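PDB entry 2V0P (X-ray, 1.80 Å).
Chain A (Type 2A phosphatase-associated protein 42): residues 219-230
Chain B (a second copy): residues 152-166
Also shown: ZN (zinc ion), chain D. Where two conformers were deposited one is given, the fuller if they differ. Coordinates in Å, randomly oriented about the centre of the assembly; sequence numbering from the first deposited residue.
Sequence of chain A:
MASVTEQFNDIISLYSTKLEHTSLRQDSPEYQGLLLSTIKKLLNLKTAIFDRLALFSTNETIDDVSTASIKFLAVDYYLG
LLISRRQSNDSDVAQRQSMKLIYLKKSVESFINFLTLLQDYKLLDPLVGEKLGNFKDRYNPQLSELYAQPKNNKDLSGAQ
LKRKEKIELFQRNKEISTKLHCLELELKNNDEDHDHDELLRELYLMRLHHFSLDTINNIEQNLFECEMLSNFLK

Chain A 219-230: IEQNLFECEMLS
Chain B, residues 152-166: NNKDLSGAQLKRKEK

Residues 219-230 of chain A are helical throughout, within a longer helix; in chain B a helix starts at N153(B) and runs to about R163(B). N152(B), at chi1 p, caps it: D155(B) N donates to N152(B) OD1 at 2.8 Å and 175°. The axes cross at 104° and approach to 9.3 Å. Register is set by the CA atoms of E225(A) and S157(B), 5.6 Å apart, and those of Q221(A) and G158(B), 6.4 Å apart. Together the stretches bury 615 Å².

Packing is the main evidence for cohesion. F224(A), chi1 t and chi2 70°, points toward chain B and loses 104 Å². L161(B), chi1 t and chi2 p, lays its CD1 over one ring face, 3.4 Å from the F224(A) ring centroid and 17° off the normal, a CH-pi contact. At the ring edge lie Q160(B) CG, 3.7 Å from F224(A) CZ, and K164(B) NZ, 3.6 Å from F224(A) CE1. S157(B), chi1 m, is a knob among Q221(A), F224(A), E225(A) and M228(A), a selenomethionine; its small side chain suits this close crossing, and its OG donates to N153(B) O at 3.1 Å, satisfying the hydroxyl within its own helix. G158(B) CA comes 3.3 Å from Q221(A) OE1, though a CB would have room. Further along, L229(A) CD2 meets N153(B) OD1 at 3.6 Å.

Polar bonding across the contact is slight. Q221(A), chi1 t and chi2 p, donates from NE2 to K154(B) O at 3.2 Å, but the 129° angle makes this bond weak. The same NE2 donates to E225(A) OE1 at 2.7 Å and 152°. E225(A), t at chi1 and chi2, places that OE1 3.3 Å from K154(B) CG, so the lysine contributes aliphatic contact here.

Charge adds no attraction between E220(A) OE2 and E165(B) OE1, like-charged and 4.5 Å apart; both bond elsewhere in the structure.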

ATOM      1  N   ILE A 219      -1.495  -6.766  12.437  1.00 29.46           N
ATOM      2  CA  ILE A 219      -1.443  -7.799  11.463  1.00 30.01           C
ATOM      3  C   ILE A 219      -1.629  -7.078  10.051  1.00 29.36           C
ATOM      4  O   ILE A 219      -0.966  -7.409   9.166  1.00 30.52           O
ATOM      5  CB  ILE A 219      -2.468  -8.879  11.634  1.00 29.82           C
ATOM      6  CG1 ILE A 219      -2.036  -9.835  12.808  1.00 31.53           C
ATOM      7  CG2 ILE A 219      -2.575  -9.751  10.377  1.00 28.29           C
ATOM      8  CD1 ILE A 219      -3.077 -10.766  13.244  1.00 31.47           C
ATOM      9  N   GLU A 220      -2.529  -6.150   9.954  1.00 28.92           N
ATOM     10  CA  GLU A 220      -2.799  -5.441   8.627  1.00 30.76           C
ATOM     11  C   GLU A 220      -1.540  -4.703   8.151  1.00 33.02           C
ATOM     12  O   GLU A 220      -1.095  -4.852   6.962  1.00 34.99           O
ATOM     13  CB  GLU A 220      -3.988  -4.479   8.770  1.00 33.21           C
ATOM     14  CG  GLU A 220      -4.588  -4.051   7.432  1.00 29.60           C
ATOM     15  CD  GLU A 220      -5.389  -2.769   7.500  1.00 31.20           C
ATOM     16  OE1 GLU A 220      -5.403  -2.072   8.539  1.00 36.02           O
ATOM     17  OE2 GLU A 220      -5.996  -2.442   6.487  1.00 41.04           O
ATOM     18  N   GLN A 221      -0.944  -3.950   9.060  1.00 32.87           N
ATOM     19  CA  GLN A 221       0.198  -3.130   8.771  1.00 33.33           C
ATOM     20  C   GLN A 221       1.337  -4.039   8.360  1.00 33.61           C
ATOM     21  O   GLN A 221       1.944  -3.775   7.384  1.00 33.38           O
ATOM     22  CB  GLN A 221       0.591  -2.290   9.952  1.00 36.16           C
ATOM     23  CG  GLN A 221       1.992  -1.777   9.910  1.00 37.22           C
ATOM     24  CD  GLN A 221       2.200  -0.713   8.818  1.00 41.51           C
ATOM     25  OE1 GLN A 221       1.311   0.084   8.535  1.00 45.41           O
ATOM     26  NE2 GLN A 221       3.377  -0.702   8.225  1.00 39.87           N
ATOM     27  N   ASN A 222       1.555  -5.148   9.064  1.00 31.14           N
ATOM     28  CA  ASN A 222       2.665  -6.013   8.700  1.00 33.32           C
ATOM     29  C   ASN A 222       2.472  -6.778   7.371  1.00 31.79           C
ATOM     30  O   ASN A 222       3.404  -7.027   6.653  1.00 32.83           O
ATOM     31  CB  ASN A 222       3.018  -6.953   9.888  1.00 31.04           C
ATOM     32  CG  ASN A 222       3.560  -6.211  11.099  1.00 32.11           C
ATOM     33  OD1 ASN A 222       3.764  -5.016  11.081  1.00 43.77           O
ATOM     34  ND2 ASN A 222       3.744  -6.919  12.171  1.00 38.88           N
ATOM     35  N   LEU A 223       1.259  -7.172   7.060  1.00 31.65           N
ATOM     36  CA  LEU A 223       0.989  -7.855   5.863  1.00 31.21           C
ATOM     37  C   LEU A 223       1.171  -6.878   4.681  1.00 30.78           C
ATOM     38  O   LEU A 223       1.836  -7.201   3.781  1.00 31.88           O
ATOM     39  CB  LEU A 223      -0.435  -8.402   5.886  1.00 33.02           C
ATOM     40  CG  LEU A 223      -0.580  -9.651   6.773  1.00 33.38           C
ATOM     41  CD1 LEU A 223      -1.988 -10.234   6.599  1.00 36.37           C
ATOM     42  CD2 LEU A 223       0.450 -10.668   6.407  1.00 34.09           C
ATOM     43  N   PHE A 224       0.656  -5.680   4.802  1.00 30.87           N
ATOM     44  CA  PHE A 224       0.806  -4.661   3.758  1.00 31.18           C
ATOM     45  C   PHE A 224       2.257  -4.274   3.557  1.00 31.83           C
ATOM     46  O   PHE A 224       2.741  -4.254   2.418  1.00 33.83           O
ATOM     47  CB  PHE A 224       0.048  -3.430   4.133  1.00 32.53           C
ATOM     48  CG  PHE A 224      -0.028  -2.458   3.000  1.00 29.29           C
ATOM     49  CD1 PHE A 224      -0.801  -2.756   1.900  1.00 32.16           C
ATOM     50  CD2 PHE A 224       0.721  -1.295   3.010  1.00 27.05           C
ATOM     51  CE1 PHE A 224      -0.894  -1.840   0.816  1.00 33.21           C
ATOM     52  CE2 PHE A 224       0.650  -0.391   1.918  1.00 27.28           C
ATOM     53  CZ  PHE A 224      -0.168  -0.669   0.860  1.00 31.64           C
ATOM     54  N   GLU A 225       2.944  -3.971   4.669  1.00 32.43           N
ATOM     55  CA  GLU A 225       4.349  -3.634   4.669  1.00 33.16           C
ATOM     56  C   GLU A 225       5.141  -4.761   4.051  1.00 33.61           C
ATOM     57  O   GLU A 225       5.951  -4.502   3.136  1.00 30.83           O
ATOM     58  CB  GLU A 225       4.844  -3.314   6.069  1.00 35.70           C
ATOM     59  CG  GLU A 225       6.192  -2.588   6.159  1.00 37.67           C
ATOM     60  CD  GLU A 225       6.614  -2.404   7.610  1.00 37.27           C
ATOM     61  OE1 GLU A 225       5.758  -2.014   8.435  1.00 40.02           O
ATOM     62  OE2 GLU A 225       7.798  -2.654   7.944  1.00 44.09           O
ATOM     63  N   CYS A 226       4.872  -6.006   4.459  1.00 33.22           N
ATOM     64  CA  CYS A 226       5.554  -7.141   3.841  1.00 35.30           C
ATOM     65  C   CYS A 226       5.381  -7.260   2.305  1.00 36.78           C
ATOM     66  O   CYS A 226       6.336  -7.443   1.547  1.00 37.50           O
ATOM     67  CB  CYS A 226       5.105  -8.428   4.472  1.00 33.84           C
ATOM     68  SG  CYS A 226       6.141  -9.788   3.955  1.00 36.14           S
ATOM     69  N   GLU A 227       4.141  -7.199   1.863  1.00 38.74           N
ATOM     70  CA  GLU A 227       3.860  -7.240   0.456  1.00 39.71           C
ATOM     71  C   GLU A 227       4.565  -6.102  -0.313  1.00 39.62           C
ATOM     72  O   GLU A 227       5.110  -6.325  -1.398  1.00 40.81           O
ATOM     73  CB  GLU A 227       2.378  -7.202   0.240  1.00 41.03           C
ATOM     74  CG  GLU A 227       1.669  -8.468   0.660  1.00 46.45           C
ATOM     75  CD  GLU A 227       0.148  -8.343   0.560  1.00 51.81           C
ATOM     76  OE1 GLU A 227      -0.361  -7.829  -0.467  1.00 53.91           O
ATOM     77  OE2 GLU A 227      -0.534  -8.763   1.522  1.00 55.81           O
HETATM   78  N   MSE A 228       4.615  -4.913   0.267  1.00 38.85           N
HETATM   79  CA  MSE A 228       5.240  -3.776  -0.395  1.00 39.64           C
HETATM   80  C   MSE A 228       6.748  -3.966  -0.545  1.00 38.28           C
HETATM   81  O   MSE A 228       7.253  -3.805  -1.628  1.00 37.90           O
HETATM   82  CB  MSE A 228       4.893  -2.443   0.289  1.00 39.51           C
HETATM   83  CG  MSE A 228       3.428  -2.190   0.314  1.00 41.60           C
HETATM   84 SE   MSE A 228       2.789  -1.664  -1.464  1.00 50.34          SE
HETATM   85  CE  MSE A 228       1.973  -3.312  -2.153  1.00 43.61           C
ATOM     86  N   LEU A 229       7.429  -4.329   0.547  1.00 37.08           N
ATOM     87  CA  LEU A 229       8.895  -4.558   0.549  1.00 34.88           C
ATOM     88  C   LEU A 229       9.305  -5.760  -0.243  1.00 33.89           C
ATOM     89  O   LEU A 229      10.418  -5.774  -0.822  1.00 37.39           O
ATOM     90  CB  LEU A 229       9.416  -4.667   1.979  1.00 36.43           C
ATOM     91  CG  LEU A 229       9.304  -3.481   2.934  1.00 32.68           C
ATOM     92  CD1 LEU A 229       9.453  -4.020   4.398  1.00 35.97           C
ATOM     93  CD2 LEU A 229      10.332  -2.507   2.680  1.00 30.22           C
ATOM     94  N   SER A 230       8.403  -6.716  -0.377  1.00 32.81           N
ATOM     95  CA  SER A 230       8.643  -7.903  -1.198  0.50 33.55           C
ATOM     96  C   SER A 230       8.704  -7.580  -2.682  1.00 33.97           C
ATOM     97  O   SER A 230       9.481  -8.182  -3.420  1.00 33.95           O
ATOM     98  CB  SER A 230       7.556  -8.940  -0.993  0.50 33.24           C
ATOM     99  OG  SER A 230       6.406  -8.590  -1.726  0.50 35.22           O
TER
ATOM    100  N   ASN B 152      10.068   6.587   7.678  1.00 32.66           N
ATOM    101  CA  ASN B 152      10.530   5.215   7.450  1.00 29.46           C
ATOM    102  C   ASN B 152       9.567   4.342   6.635  1.00 28.69           C
ATOM    103  O   ASN B 152       8.418   4.735   6.380  1.00 27.23           O
ATOM    104  CB  ASN B 152      10.911   4.547   8.805  1.00 29.78           C
ATOM    105  CG  ASN B 152       9.714   4.313   9.720  1.00 27.14           C
ATOM    106  OD1 ASN B 152       8.619   4.055   9.265  1.00 26.88           O
ATOM    107  ND2 ASN B 152       9.942   4.369  11.026  1.00 28.93           N
ATOM    108  N   ASN B 153      10.028   3.159   6.223  1.00 26.84           N
ATOM    109  CA  ASN B 153       9.183   2.239   5.470  1.00 25.28           C
ATOM    110  C   ASN B 153       7.857   1.780   6.171  1.00 25.27           C
ATOM    111  O   ASN B 153       6.887   1.549   5.464  1.00 27.05           O
ATOM    112  CB  ASN B 153       9.988   1.072   4.872  1.00 22.55           C
ATOM    113  CG  ASN B 153      11.001   1.522   3.786  1.00 26.03           C
ATOM    114  OD1 ASN B 153      11.828   0.733   3.335  1.00 33.78           O
ATOM    115  ND2 ASN B 153      10.942   2.775   3.377  1.00 16.24           N
ATOM    116  N   LYS B 154       7.794   1.723   7.511  1.00 24.07           N
ATOM    117  CA  LYS B 154       6.580   1.388   8.234  1.00 24.53           C
ATOM    118  C   LYS B 154       5.507   2.506   8.124  1.00 25.52           C
ATOM    119  O   LYS B 154       4.359   2.256   7.741  1.00 23.77           O
ATOM    120  CB  LYS B 154       6.845   1.014   9.734  1.00 23.92           C
ATOM    121  CG  LYS B 154       5.621   0.580  10.451  1.00 24.72           C
ATOM    122  CD  LYS B 154       5.766   0.652  11.960  1.00 23.01           C
ATOM    123  CE  LYS B 154       4.874  -0.315  12.628  1.00 25.71           C
ATOM    124  NZ  LYS B 154       5.059  -0.290  14.099  1.00 29.08           N
ATOM    125  N   ASP B 155       5.920   3.729   8.431  1.00 27.30           N
ATOM    126  CA  ASP B 155       5.086   4.921   8.291  1.00 29.36           C
ATOM    127  C   ASP B 155       4.634   5.222   6.847  1.00 29.06           C
ATOM    128  O   ASP B 155       3.497   5.646   6.633  1.00 30.21           O
ATOM    129  CB  ASP B 155       5.758   6.115   8.961  1.00 30.40           C
ATOM    130  CG  ASP B 155       6.019   5.877  10.476  1.00 34.23           C
ATOM    131  OD1 ASP B 155       5.212   5.210  11.178  1.00 37.67           O
ATOM    132  OD2 ASP B 155       7.055   6.359  10.986  1.00 40.06           O
ATOM    133  N   LEU B 156       5.495   4.967   5.874  1.00 27.88           N
ATOM    134  CA  LEU B 156       5.139   5.153   4.467  1.00 28.97           C
ATOM    135  C   LEU B 156       4.045   4.174   4.065  1.00 27.58           C
ATOM    136  O   LEU B 156       3.093   4.565   3.376  1.00 28.48           O
ATOM    137  CB  LEU B 156       6.342   4.947   3.567  1.00 29.24           C
ATOM    138  CG  LEU B 156       7.172   6.157   3.154  1.00 31.96           C
ATOM    139  CD1 LEU B 156       8.483   5.677   2.597  1.00 32.34           C
ATOM    140  CD2 LEU B 156       6.425   6.961   2.102  1.00 34.85           C
ATOM    141  N   SER B 157       4.218   2.914   4.488  1.00 24.48           N
ATOM    142  CA  SER B 157       3.340   1.822   4.152  1.00 23.61           C
ATOM    143  C   SER B 157       2.002   2.078   4.819  1.00 22.24           C
ATOM    144  O   SER B 157       0.957   1.903   4.189  1.00 23.15           O
ATOM    145  CB  SER B 157       3.912   0.501   4.675  1.00 25.08           C
ATOM    146  OG  SER B 157       4.824  -0.014   3.754  1.00 29.67           O
ATOM    147  N   GLY B 158       2.050   2.586   6.040  1.00 19.10           N
ATOM    148  CA  GLY B 158       0.878   2.926   6.834  1.00 22.90           C
ATOM    149  C   GLY B 158       0.084   4.021   6.120  1.00 22.69           C
ATOM    150  O   GLY B 158      -1.096   3.902   5.918  1.00 23.99           O
ATOM    151  N   ALA B 159       0.781   5.080   5.754  1.00 23.96           N
ATOM    152  CA  ALA B 159       0.205   6.211   5.009  1.00 24.08           C
ATOM    153  C   ALA B 159      -0.387   5.809   3.652  1.00 24.58           C
ATOM    154  O   ALA B 159      -1.449   6.317   3.279  1.00 28.16           O
ATOM    155  CB  ALA B 159       1.250   7.281   4.830  1.00 24.63           C
ATOM    156  N   GLN B 160       0.278   4.909   2.929  1.00 22.35           N
ATOM    157  CA  GLN B 160      -0.180   4.394   1.665  1.00 23.60           C
ATOM    158  C   GLN B 160      -1.486   3.663   1.829  1.00 23.55           C
ATOM    159  O   GLN B 160      -2.458   3.908   1.107  1.00 22.64           O
ATOM    160  CB  GLN B 160       0.877   3.483   1.026  1.00 24.91           C
ATOM    161  CG  GLN B 160       0.476   2.785  -0.307  1.00 29.90           C
ATOM    162  CD  GLN B 160       0.500   3.669  -1.553  1.00 37.42           C
ATOM    163  OE1 GLN B 160       0.135   4.846  -1.525  1.00 40.61           O
ATOM    164  NE2 GLN B 160       0.919   3.082  -2.668  1.00 39.94           N
ATOM    165  N   LEU B 161      -1.500   2.785   2.824  1.00 22.49           N
ATOM    166  CA  LEU B 161      -2.630   1.992   3.108  1.00 25.31           C
ATOM    167  C   LEU B 161      -3.839   2.859   3.264  1.00 24.50           C
ATOM    168  O   LEU B 161      -4.865   2.508   2.755  1.00 29.87           O
ATOM    169  CB  LEU B 161      -2.369   1.197   4.388  1.00 21.48           C
ATOM    170  CG  LEU B 161      -3.052  -0.121   4.592  1.00 25.73           C
ATOM    171  CD1 LEU B 161      -3.056  -0.893   3.361  1.00 27.51           C
ATOM    172  CD2 LEU B 161      -2.319  -0.883   5.733  1.00 27.72           C
ATOM    173  N   LYS B 162      -3.747   3.962   3.995  1.00 26.73           N
ATOM    174  CA  LYS B 162      -4.925   4.794   4.312  1.00 28.58           C
ATOM    175  C   LYS B 162      -5.349   5.599   3.079  1.00 30.55           C
ATOM    176  O   LYS B 162      -6.554   5.800   2.852  1.00 31.51           O
ATOM    177  CB  LYS B 162      -4.612   5.791   5.416  1.00 28.42           C
ATOM    178  CG  LYS B 162      -4.669   5.255   6.817  1.00 31.33           C
ATOM    179  CD  LYS B 162      -4.042   6.247   7.788  1.00 35.07           C
ATOM    180  CE  LYS B 162      -4.123   5.751   9.223  1.00 37.33           C
ATOM    181  NZ  LYS B 162      -5.508   5.857   9.777  1.00 39.10           N
ATOM    182  N   ARG B 163      -4.372   6.098   2.344  1.00 32.20           N
ATOM    183  CA  ARG B 163      -4.645   6.813   1.090  1.00 34.26           C
ATOM    184  C   ARG B 163      -5.367   5.922   0.087  1.00 34.50           C
ATOM    185  O   ARG B 163      -6.330   6.372  -0.544  1.00 35.31           O
ATOM    186  CB  ARG B 163      -3.376   7.417   0.486  1.00 35.04           C
ATOM    187  CG  ARG B 163      -2.839   8.616   1.271  1.00 35.58           C
ATOM    188  CD  ARG B 163      -1.667   9.285   0.535  1.00 36.19           C
ATOM    189  NE  ARG B 163      -0.555   9.543   1.455  1.00 39.26           N
ATOM    190  CZ  ARG B 163       0.624   8.928   1.399  1.00 37.50           C
ATOM    191  NH1 ARG B 163       0.887   8.008   0.453  1.00 32.07           N
ATOM    192  NH2 ARG B 163       1.553   9.250   2.292  1.00 42.83           N
ATOM    193  N   LYS B 164      -4.932   4.663  -0.018  1.00 34.42           N
ATOM    194  CA  LYS B 164      -5.464   3.692  -0.978  1.00 35.60           C
ATOM    195  C   LYS B 164      -6.917   3.290  -0.759  1.00 35.48           C
ATOM    196  O   LYS B 164      -7.545   2.768  -1.692  1.00 37.65           O
ATOM    197  CB  LYS B 164      -4.568   2.454  -1.118  1.00 35.50           C
ATOM    198  CG  LYS B 164      -3.564   2.538  -2.290  1.00 38.17           C
ATOM    199  CD  LYS B 164      -2.455   1.458  -2.262  1.00 37.89           C
ATOM    200  CE  LYS B 164      -3.003   0.013  -2.169  1.00 42.29           C
ATOM    201  NZ  LYS B 164      -1.915  -0.982  -2.497  1.00 43.26           N
ATOM    202  N   GLU B 165      -7.458   3.617   0.416  1.00 34.19           N
ATOM    203  CA  GLU B 165      -8.814   3.269   0.800  1.00 35.60           C
ATOM    204  C   GLU B 165      -9.718   4.515   0.960  1.00 34.96           C
ATOM    205  O   GLU B 165     -10.896   4.393   1.217  1.00 33.33           O
ATOM    206  CB  GLU B 165      -8.815   2.380   2.057  1.00 35.31           C
ATOM    207  CG  GLU B 165      -8.609   3.101   3.386  1.00 35.39           C
ATOM    208  CD  GLU B 165      -8.192   2.161   4.516  1.00 35.35           C
ATOM    209  OE1 GLU B 165      -7.757   1.008   4.250  1.00 36.30           O
ATOM    210  OE2 GLU B 165      -8.276   2.592   5.677  1.00 36.05           O
ATOM    211  N   LYS B 166      -9.150   5.709   0.758  1.00 35.44           N
ATOM    212  CA  LYS B 166      -9.967   6.927   0.675  1.00 36.46           C
ATOM    213  C   LYS B 166     -11.021   6.762  -0.397  1.00 35.68           C
ATOM    214  O   LYS B 166     -10.751   6.189  -1.451  1.00 36.10           O
ATOM    215  CB  LYS B 166      -9.126   8.203   0.505  1.00 36.30           C
ATOM    216  CG  LYS B 166      -8.576   8.660   1.877  1.00 39.90           C
ATOM    217  CD  LYS B 166      -8.377  10.170   2.014  1.00 43.16           C
ATOM    218  CE  LYS B 166      -8.488  10.608   3.500  1.00 42.99           C
ATOM    219  NZ  LYS B 166      -9.871  11.019   3.928  1.00 43.77           N
TER
HETATM  220 ZN    ZN D1236       4.843 -11.485   4.753  1.00 34.50          ZN